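Local coordinates for heme-binding protein A / AI-2 binding protein A (Helicobacter pylori SS1, PDB 6OFQ) that binds peptides in the periplasm, probably delivering them to an ABC transporter for uptake, and is caught here with the peptide STSA, at residues F214-L228 with K237-P249. Numbering follows the deposited sequence. Where two conformers were deposited one is given.
Sequences FKFFLWNKDEKIILL and KAYLDKVVVRTIP
Ile225 and Val245 face each other as a hydrogen-bonded pair where strands 224-228 and 242-247 run antiparallel, neighbours in a mixed five-stranded sheet of this type II periplasmic binding protein. Val245 N donates to Ile225 O at 2.7 Å, nearly straight at 177°, and Ile225 N donates back to Val245 O; Leu227 and Val243 repeat this two residues further. The side chains of Ile225, Leu227, Val243 and Val245 point to one face of the sheet, where Leu227 and Val245 pack on helix 52-61.

The other face carries Lys242, its chain extended beyond CG. CB and CG pass beside Leu227 O, and CG runs alongside Leu228, 3.9 Å from its CD2. CD still touches that methyl, and CE reaches Ile226 CG2 at 4.1 Å. With CG anti to the backbone N (chi1 175°), the stem leans along the strand as it rises from the sheet, past Leu228 toward Ile226.

Near the Leu228-Lys242 end of the ladder, the Phe214 ring packs obliquely, CZ 3.6 Å from Ala238 CB and CE2 3.9 Å from Val243 CG2. At the other end Glu223 O accepts from Thr247 N and a water, which accepts from Arg246 NE at 2.7 Å; Arg246 NH1 salt-bridges Glu262 OE2.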
ATOM      1  N   PHE A 214       2.537   7.054 -18.526  1.00  4.88           N
ATOM      2  CA  PHE A 214       1.295   6.646 -19.186  1.00  5.33           C
ATOM      3  C   PHE A 214       0.156   7.582 -18.892  1.00  6.16           C
ATOM      4  O   PHE A 214       0.133   8.202 -17.845  1.00  5.99           O
ATOM      5  CB  PHE A 214       0.918   5.208 -18.771  1.00  5.28           C
ATOM      6  CG  PHE A 214       1.936   4.175 -19.151  1.00  5.02           C
ATOM      7  CD1 PHE A 214       2.957   3.862 -18.266  1.00  5.20           C
ATOM      8  CD2 PHE A 214       1.894   3.518 -20.376  1.00  5.12           C
ATOM      9  CE1 PHE A 214       3.905   2.937 -18.616  1.00  5.80           C
ATOM     10  CE2 PHE A 214       2.827   2.570 -20.738  1.00  5.48           C
ATOM     11  CZ  PHE A 214       3.840   2.289 -19.839  1.00  5.44           C
ATOM     12  N   LYS A 215      -0.794   7.628 -19.827  1.00  6.92           N
ATOM     13  CA  LYS A 215      -1.991   8.409 -19.606  1.00  7.95           C
ATOM     14  C   LYS A 215      -3.212   7.517 -19.644  1.00  6.98           C
ATOM     15  O   LYS A 215      -3.163   6.416 -20.217  1.00  6.42           O
ATOM     16  CB  LYS A 215      -2.114   9.552 -20.603  1.00 10.76           C
ATOM     17  CG  LYS A 215      -2.212   9.064 -22.029  1.00 12.30           C
ATOM     18  CD  LYS A 215      -2.026  10.249 -22.969  1.00 18.37           C
ATOM     19  CE  LYS A 215      -1.949   9.715 -24.391  1.00 20.81           C
ATOM     20  NZ  LYS A 215      -1.875  10.956 -25.198  1.00 26.96           N
ATOM     21  N   PHE A 216      -4.274   7.957 -18.993  1.00  7.30           N
ATOM     22  CA  PHE A 216      -5.536   7.213 -18.940  1.00  7.28           C
ATOM     23  C   PHE A 216      -6.273   7.219 -20.287  1.00  7.19           C
ATOM     24  O   PHE A 216      -6.318   8.282 -20.912  1.00  8.64           O
ATOM     25  CB  PHE A 216      -6.409   7.895 -17.898  1.00  7.33           C
ATOM     26  CG  PHE A 216      -7.764   7.330 -17.695  1.00  7.17           C
ATOM     27  CD1 PHE A 216      -8.828   7.696 -18.501  1.00  7.63           C
ATOM     28  CD2 PHE A 216      -8.025   6.502 -16.625  1.00  7.58           C
ATOM     29  CE1 PHE A 216     -10.118   7.199 -18.283  1.00  7.90           C
ATOM     30  CE2 PHE A 216      -9.314   6.064 -16.353  1.00  8.57           C
ATOM     31  CZ  PHE A 216     -10.335   6.413 -17.177  1.00  7.93           C
ATOM     32  N   PHE A 217      -6.801   6.048 -20.636  1.00  6.61           N
ATOM     33  CA  PHE A 217      -7.744   5.955 -21.778  1.00  8.12           C
ATOM     34  C   PHE A 217      -9.124   5.540 -21.367  1.00  9.03           C
ATOM     35  O   PHE A 217     -10.109   6.148 -21.824  1.00 11.15           O
ATOM     36  CB  PHE A 217      -7.176   5.113 -22.904  1.00  9.27           C
ATOM     37  CG  PHE A 217      -8.069   5.010 -24.100  1.00  9.97           C
ATOM     38  CD1 PHE A 217      -8.210   6.108 -24.927  1.00 11.91           C
ATOM     39  CD2 PHE A 217      -8.758   3.855 -24.338  1.00 11.08           C
ATOM     40  CE1 PHE A 217      -9.064   6.045 -26.012  1.00 13.56           C
ATOM     41  CE2 PHE A 217      -9.623   3.795 -25.418  1.00 12.08           C
ATOM     42  CZ  PHE A 217      -9.716   4.870 -26.265  1.00 14.58           C
ATOM     43  N   LEU A 218      -9.286   4.488 -20.589  1.00  8.64           N
ATOM     44  CA  LEU A 218     -10.584   3.980 -20.225  1.00 10.29           C
ATOM     45  C   LEU A 218     -10.546   3.256 -18.897  1.00  8.65           C
ATOM     46  O   LEU A 218      -9.511   2.646 -18.573  1.00  6.65           O
ATOM     47  CB  LEU A 218     -10.947   2.987 -21.351  1.00 14.31           C
ATOM     48  CG  LEU A 218     -12.108   2.042 -21.308  1.00 17.89           C
ATOM     49  CD1 LEU A 218     -12.209   1.560 -22.740  1.00 17.05           C
ATOM     50  CD2 LEU A 218     -11.732   0.835 -20.472  1.00 16.25           C
ATOM     51  N   TRP A 219     -11.655   3.297 -18.181  1.00  8.22           N
ATOM     52  CA  TRP A 219     -11.852   2.493 -16.987  1.00  7.63           C
ATOM     53  C   TRP A 219     -13.236   1.858 -17.039  1.00  8.71           C
ATOM     54  O   TRP A 219     -14.246   2.557 -16.901  1.00  9.97           O
ATOM     55  CB  TRP A 219     -11.690   3.359 -15.749  1.00  7.29           C
ATOM     56  CG  TRP A 219     -11.907   2.685 -14.394  1.00  7.57           C
ATOM     57  CD1 TRP A 219     -11.867   1.311 -14.124  1.00  7.03           C
ATOM     58  CD2 TRP A 219     -12.073   3.331 -13.153  1.00  7.49           C
ATOM     59  NE1 TRP A 219     -12.051   1.110 -12.790  1.00  7.44           N
ATOM     60  CE2 TRP A 219     -12.144   2.339 -12.164  1.00  7.35           C
ATOM     61  CE3 TRP A 219     -12.126   4.691 -12.772  1.00  7.09           C
ATOM     62  CZ2 TRP A 219     -12.240   2.663 -10.807  1.00  7.78           C
ATOM     63  CZ3 TRP A 219     -12.257   4.987 -11.424  1.00  7.43           C
ATOM     64  CH2 TRP A 219     -12.377   4.002 -10.477  1.00  7.68           C
ATOM     65  N   ASN A 220     -13.319   0.554 -17.261  1.00  8.24           N
ATOM     66  CA  ASN A 220     -14.576  -0.170 -17.123  1.00  8.26           C
ATOM     67  C   ASN A 220     -14.488  -0.897 -15.805  1.00  8.90           C
ATOM     68  O   ASN A 220     -13.653  -1.800 -15.596  1.00  7.96           O
ATOM     69  CB  ASN A 220     -14.787  -1.180 -18.245  1.00  9.90           C
ATOM     70  CG  ASN A 220     -14.979  -0.557 -19.628  1.00 10.56           C
ATOM     71  OD1 ASN A 220     -15.287   0.615 -19.735  1.00 12.41           O
ATOM     72  ND2 ASN A 220     -14.780  -1.340 -20.674  1.00 12.86           N
ATOM     73  N   LYS A 221     -15.372  -0.517 -14.901  0.50  8.87           N
ATOM     74  CA  LYS A 221     -15.377  -0.988 -13.538  0.50 10.76           C
ATOM     75  C   LYS A 221     -15.380  -2.509 -13.485  0.50  9.97           C
ATOM     76  O   LYS A 221     -16.120  -3.153 -14.239  0.50 10.70           O
ATOM     77  CB  LYS A 221     -16.612  -0.408 -12.837  0.50 13.65           C
ATOM     78  CG  LYS A 221     -16.609  -0.430 -11.322  0.50 17.52           C
ATOM     79  CD  LYS A 221     -18.032  -0.247 -10.816  0.50 19.33           C
ATOM     80  CE  LYS A 221     -18.223  -0.960  -9.487  0.50 22.27           C
ATOM     81  NZ  LYS A 221     -19.056  -0.114  -8.597  0.50 23.48           N
ATOM     82  N   ASP A 222     -14.511  -3.081 -12.650  1.00  9.36           N
ATOM     83  CA  ASP A 222     -14.426  -4.518 -12.405  1.00  9.50           C
ATOM     84  C   ASP A 222     -14.058  -5.316 -13.645  1.00  9.50           C
ATOM     85  O   ASP A 222     -14.195  -6.548 -13.676  1.00 11.38           O
ATOM     86  CB  ASP A 222     -15.710  -5.051 -11.697  1.00 10.62           C
ATOM     87  CG  ASP A 222     -15.974  -4.342 -10.403  1.00 14.83           C
ATOM     88  OD1 ASP A 222     -14.987  -4.013  -9.732  1.00 16.88           O
ATOM     89  OD2 ASP A 222     -17.147  -4.052 -10.052  1.00 20.21           O
ATOM     90  N   GLU A 223     -13.577  -4.668 -14.712  1.00  8.19           N
ATOM     91  CA  GLU A 223     -13.221  -5.332 -15.950  1.00  8.75           C
ATOM     92  C   GLU A 223     -11.812  -4.987 -16.430  1.00  7.67           C
ATOM     93  O   GLU A 223     -10.909  -5.822 -16.421  1.00  6.78           O
ATOM     94  CB  GLU A 223     -14.285  -5.011 -17.002  1.00 12.25           C
ATOM     95  CG  GLU A 223     -14.166  -5.575 -18.407  1.00 16.86           C
ATOM     96  CD  GLU A 223     -15.052  -4.737 -19.344  1.00 23.47           C
ATOM     97  OE1 GLU A 223     -14.482  -4.194 -20.336  1.00 19.60           O
ATOM     98  OE2 GLU A 223     -16.275  -4.600 -19.009  1.00 22.47           O
ATOM     99  N   LYS A 224     -11.602  -3.746 -16.857  1.00  6.42           N
ATOM    100  CA  LYS A 224     -10.277  -3.363 -17.339  1.00  7.08           C
ATOM    101  C   LYS A 224     -10.083  -1.858 -17.303  1.00  6.46           C
ATOM    102  O   LYS A 224     -11.042  -1.071 -17.380  1.00  6.74           O
ATOM    103  CB  LYS A 224     -10.007  -3.841 -18.777  1.00  8.79           C
ATOM    104  CG  LYS A 224     -10.889  -3.202 -19.841  1.00 10.32           C
ATOM    105  CD  LYS A 224     -10.731  -3.776 -21.235  1.00 12.42           C
ATOM    106  CE  LYS A 224     -11.581  -3.053 -22.257  1.00 14.42           C
ATOM    107  NZ  LYS A 224     -11.360  -3.805 -23.526  1.00 16.25           N
ATOM    108  N   ILE A 225      -8.800  -1.466 -17.158  1.00  5.57           N
ATOM    109  CA  ILE A 225      -8.316  -0.106 -17.378  1.00  5.23           C
ATOM    110  C   ILE A 225      -7.320  -0.161 -18.524  1.00  5.24           C
ATOM    111  O   ILE A 225      -6.448  -1.076 -18.589  1.00  5.82           O
ATOM    112  CB  ILE A 225      -7.615   0.365 -16.093  1.00  5.59           C
ATOM    113  CG1 ILE A 225      -8.680   0.533 -15.005  1.00  5.45           C
ATOM    114  CG2 ILE A 225      -6.822   1.640 -16.358  1.00  6.34           C
ATOM    115  CD1 ILE A 225      -8.081   0.410 -13.610  1.00  6.05           C
ATOM    116  N   ILE A 226      -7.390   0.837 -19.414  1.00  5.26           N
ATOM    117  CA  ILE A 226      -6.439   0.962 -20.498  1.00  6.01           C
ATOM    118  C   ILE A 226      -5.606   2.209 -20.291  1.00  5.68           C
ATOM    119  O   ILE A 226      -6.170   3.299 -20.072  1.00  6.46           O
ATOM    120  CB  ILE A 226      -7.121   1.010 -21.901  1.00  7.03           C
ATOM    121  CG1 ILE A 226      -7.843  -0.311 -22.172  1.00  8.33           C
ATOM    122  CG2 ILE A 226      -6.108   1.321 -22.989  1.00  7.40           C
ATOM    123  CD1 ILE A 226      -8.650  -0.333 -23.451  1.00 10.66           C
ATOM    124  N   LEU A 227      -4.292   2.021 -20.289  1.00  5.75           N
ATOM    125  CA  LEU A 227      -3.282   3.076 -20.208  1.00  5.89           C
ATOM    126  C   LEU A 227      -2.566   3.146 -21.544  1.00  7.48           C
ATOM    127  O   LEU A 227      -2.190   2.100 -22.095  1.00  7.70           O
ATOM    128  CB  LEU A 227      -2.235   2.788 -19.116  1.00  6.38           C
ATOM    129  CG  LEU A 227      -2.867   2.542 -17.754  1.00  6.85           C
ATOM    130  CD1 LEU A 227      -1.778   2.097 -16.756  1.00  8.23           C
ATOM    131  CD2 LEU A 227      -3.658   3.723 -17.213  1.00  8.12           C
ATOM    132  N   LEU A 228      -2.280   4.353 -22.019  1.00  7.37           N
ATOM    133  CA  LEU A 228      -1.485   4.539 -23.216  1.00  7.76           C
ATOM    134  C   LEU A 228      -0.178   5.247 -22.917  1.00  6.92           C
ATOM    135  O   LEU A 228      -0.159   6.131 -22.024  1.00  6.33           O
ATOM    136  CB  LEU A 228      -2.347   5.334 -24.210  1.00  8.25           C
ATOM    137  CG  LEU A 228      -3.658   4.706 -24.669  1.00 10.08           C
ATOM    138  CD1 LEU A 228      -4.532   5.640 -25.478  1.00 11.22           C
ATOM    139  CD2 LEU A 228      -3.289   3.426 -25.434  1.00 10.65           C
ATOM    140  N   LYS A 237      11.437   7.646 -21.927  1.00  8.61           N
ATOM    141  CA  LYS A 237      10.122   7.246 -22.434  1.00  9.06           C
ATOM    142  C   LYS A 237       9.820   5.762 -22.116  1.00  7.40           C
ATOM    143  O   LYS A 237      10.739   4.935 -22.141  1.00  9.16           O
ATOM    144  CB  LYS A 237      10.006   7.555 -23.936  1.00 11.01           C
ATOM    145  CG  LYS A 237      10.331   8.983 -24.356  1.00 13.44           C
ATOM    146  CD  LYS A 237       9.324   9.956 -23.813  1.00 14.77           C
ATOM    147  CE  LYS A 237       9.675  11.394 -24.217  1.00 18.11           C
ATOM    148  NZ  LYS A 237      10.729  11.824 -23.260  1.00 24.59           N
ATOM    149  N   ALA A 238       8.562   5.494 -21.794  1.00  7.19           N
ATOM    150  CA  ALA A 238       8.172   4.110 -21.592  1.00  7.87           C
ATOM    151  C   ALA A 238       8.468   3.289 -22.836  1.00  7.84           C
ATOM    152  O   ALA A 238       8.345   3.767 -23.988  1.00  8.37           O
ATOM    153  CB  ALA A 238       6.688   4.040 -21.286  1.00  7.46           C
ATOM    154  N   TYR A 239       8.706   1.994 -22.647  1.00  6.39           N
ATOM    155  CA  TYR A 239       8.868   1.116 -23.789  1.00  6.60           C
ATOM    156  C   TYR A 239       7.585   0.703 -24.453  1.00  6.75           C
ATOM    157  O   TYR A 239       7.471   0.619 -25.689  1.00  7.96           O
ATOM    158  CB  TYR A 239       9.656  -0.130 -23.463  1.00  7.12           C
ATOM    159  CG  TYR A 239      11.060   0.056 -22.926  1.00  7.85           C
ATOM    160  CD1 TYR A 239      12.072   0.607 -23.718  1.00  9.17           C
ATOM    161  CD2 TYR A 239      11.417  -0.415 -21.678  1.00  8.37           C
ATOM    162  CE1 TYR A 239      13.353   0.786 -23.226  1.00 10.57           C
ATOM    163  CE2 TYR A 239      12.690  -0.298 -21.208  1.00  9.41           C
ATOM    164  CZ  TYR A 239      13.680   0.269 -21.993  1.00 10.81           C
ATOM    165  OH  TYR A 239      15.001   0.346 -21.564  1.00 13.04           O
ATOM    166  N   LEU A 240       6.598   0.381 -23.623  1.00  6.11           N
ATOM    167  CA  LEU A 240       5.331  -0.124 -24.105  1.00  6.05           C
ATOM    168  C   LEU A 240       4.444   0.956 -24.681  1.00  5.88           C
ATOM    169  O   LEU A 240       4.387   2.095 -24.174  1.00  6.58           O
ATOM    170  CB  LEU A 240       4.588  -0.796 -22.938  1.00  5.69           C
ATOM    171  CG  LEU A 240       5.240  -2.082 -22.454  1.00  6.16           C
ATOM    172  CD1 LEU A 240       4.783  -2.408 -21.039  1.00  6.09           C
ATOM    173  CD2 LEU A 240       4.963  -3.271 -23.383  1.00  6.13           C
ATOM    174  N   ASP A 241       3.628   0.641 -25.680  1.00  5.97           N
ATOM    175  CA  ASP A 241       2.657   1.568 -26.211  1.00  6.30           C
ATOM    176  C   ASP A 241       1.375   1.619 -25.382  1.00  5.79           C
ATOM    177  O   ASP A 241       0.672   2.613 -25.401  1.00  6.90           O
ATOM    178  CB  ASP A 241       2.229   1.150 -27.651  1.00  6.34           C
ATOM    179  CG  ASP A 241       3.398   1.161 -28.603  1.00  7.39           C
ATOM    180  OD1 ASP A 241       4.148   2.153 -28.571  1.00  8.95           O
ATOM    181  OD2 ASP A 241       3.697   0.093 -29.215  1.00 10.01           O
ATOM    182  N   LYS A 242       1.027   0.501 -24.780  1.00  5.38           N
ATOM    183  CA  LYS A 242      -0.258   0.346 -24.141  1.00  5.84           C
ATOM    184  C   LYS A 242      -0.143  -0.680 -23.009  1.00  5.57           C
ATOM    185  O   LYS A 242       0.545  -1.672 -23.139  1.00  6.57           O
ATOM    186  CB  LYS A 242      -1.293  -0.078 -25.212  1.00  7.47           C
ATOM    187  CG  LYS A 242      -2.680  -0.405 -24.745  1.00  9.03           C
ATOM    188  CD  LYS A 242      -3.513  -0.564 -26.038  1.00 13.64           C
ATOM    189  CE  LYS A 242      -4.770  -1.357 -25.857  1.00 18.46           C
ATOM    190  NZ  LYS A 242      -5.454  -1.397 -27.196  1.00 18.81           N
ATOM    191  N   VAL A 243      -0.899  -0.469 -21.934  1.00  5.67           N
ATOM    192  CA  VAL A 243      -1.076  -1.448 -20.904  1.00  6.47           C
ATOM    193  C   VAL A 243      -2.574  -1.627 -20.655  1.00  5.71           C
ATOM    194  O   VAL A 243      -3.286  -0.660 -20.415  1.00  6.82           O
ATOM    195  CB  VAL A 243      -0.378  -1.067 -19.578  1.00  6.81           C
ATOM    196  CG1 VAL A 243      -0.596  -2.157 -18.529  1.00  6.94           C
ATOM    197  CG2 VAL A 243       1.099  -0.769 -19.805  1.00  7.32           C
ATOM    198  N   VAL A 244      -3.014  -2.873 -20.710  1.00  5.72           N
ATOM    199  CA  VAL A 244      -4.372  -3.246 -20.339  1.00  6.19           C
ATOM    200  C   VAL A 244      -4.257  -3.882 -18.958  1.00  6.25           C
ATOM    201  O   VAL A 244      -3.626  -4.926 -18.799  1.00  7.30           O
ATOM    202  CB  VAL A 244      -5.024  -4.162 -21.375  1.00  6.59           C
ATOM    203  CG1 VAL A 244      -6.465  -4.395 -21.014  1.00  6.97           C
ATOM    204  CG2 VAL A 244      -4.961  -3.604 -22.767  1.00  7.57           C
ATOM    205  N   VAL A 245      -4.937  -3.284 -17.988  1.00  5.91           N
ATOM    206  CA  VAL A 245      -4.953  -3.784 -16.623  1.00  5.73           C
ATOM    207  C   VAL A 245      -6.313  -4.451 -16.439  1.00  4.99           C
ATOM    208  O   VAL A 245      -7.323  -3.744 -16.304  1.00  5.45           O
ATOM    209  CB  VAL A 245      -4.733  -2.656 -15.592  1.00  5.63           C
ATOM    210  CG1 VAL A 245      -4.795  -3.199 -14.158  1.00  5.67           C
ATOM    211  CG2 VAL A 245      -3.408  -1.969 -15.844  1.00  6.15           C
ATOM    212  N   ARG A 246      -6.305  -5.790 -16.457  1.00  5.44           N
ATOM    213  CA  ARG A 246      -7.525  -6.559 -16.337  1.00  6.39           C
ATOM    214  C   ARG A 246      -7.763  -7.007 -14.909  1.00  6.05           C
ATOM    215  O   ARG A 246      -6.860  -7.368 -14.148  1.00  5.75           O
ATOM    216  CB  ARG A 246      -7.433  -7.801 -17.219  1.00  8.34           C
ATOM    217  CG  ARG A 246      -7.443  -7.468 -18.714  1.00  8.59           C
ATOM    218  CD  ARG A 246      -7.690  -8.630 -19.682  1.00 11.32           C
ATOM    219  NE  ARG A 246      -8.936  -9.289 -19.331  1.00 12.29           N
ATOM    220  CZ  ARG A 246      -9.267 -10.536 -19.679  1.00 14.75           C
ATOM    221  NH1 ARG A 246      -8.474 -11.228 -20.455  1.00 13.37           N
ATOM    222  NH2 ARG A 246     -10.412 -11.072 -19.217  1.00 14.87           N
ATOM    223  N   THR A 247      -9.043  -7.028 -14.557  1.00  5.43           N
ATOM    224  CA  THR A 247      -9.528  -7.659 -13.336  1.00  6.21           C
ATOM    225  C   THR A 247     -10.120  -9.021 -13.619  1.00  6.65           C
ATOM    226  O   THR A 247     -11.104  -9.092 -14.333  1.00  7.34           O
ATOM    227  CB  THR A 247     -10.529  -6.770 -12.594  1.00  6.54           C
ATOM    228  OG1 THR A 247      -9.936  -5.489 -12.246  1.00  5.97           O
ATOM    229  CG2 THR A 247     -11.005  -7.414 -11.297  1.00  6.52           C
ATOM    230  N   ILE A 248      -9.489 -10.076 -13.118  1.00  6.15           N
ATOM    231  CA  ILE A 248      -9.950 -11.481 -13.270  1.00  6.42           C
ATOM    232  C   ILE A 248      -9.923 -12.003 -11.855  1.00  6.20           C
ATOM    233  O   ILE A 248      -8.888 -12.352 -11.295  1.00  5.41           O
ATOM    234  CB  ILE A 248      -8.957 -12.293 -14.130  1.00  6.92           C
ATOM    235  CG1 ILE A 248      -8.880 -11.674 -15.513  1.00  7.97           C
ATOM    236  CG2 ILE A 248      -9.385 -13.766 -14.212  1.00  7.35           C
ATOM    237  CD1 ILE A 248      -7.933 -12.337 -16.472  1.00  8.42           C
ATOM    238  N   PRO A 249     -11.102 -12.068 -11.221  1.00  6.80           N
ATOM    239  CA  PRO A 249     -11.124 -12.279  -9.784  1.00  7.23           C
ATOM    240  C   PRO A 249     -10.698 -13.635  -9.294  1.00  7.48           C
ATOM    241  O   PRO A 249     -10.047 -13.755  -8.245  1.00  8.60           O
ATOM    242  CB  PRO A 249     -12.582 -11.974  -9.360  1.00  8.43           C
ATOM    243  CG  PRO A 249     -13.115 -11.161 -10.474  1.00 10.40           C
ATOM    244  CD  PRO A 249     -12.343 -11.484 -11.717  1.00  8.81           C
TER
HETATM  245  O   HOH W   1     -10.935  -8.035 -18.071  1.00 27.68           O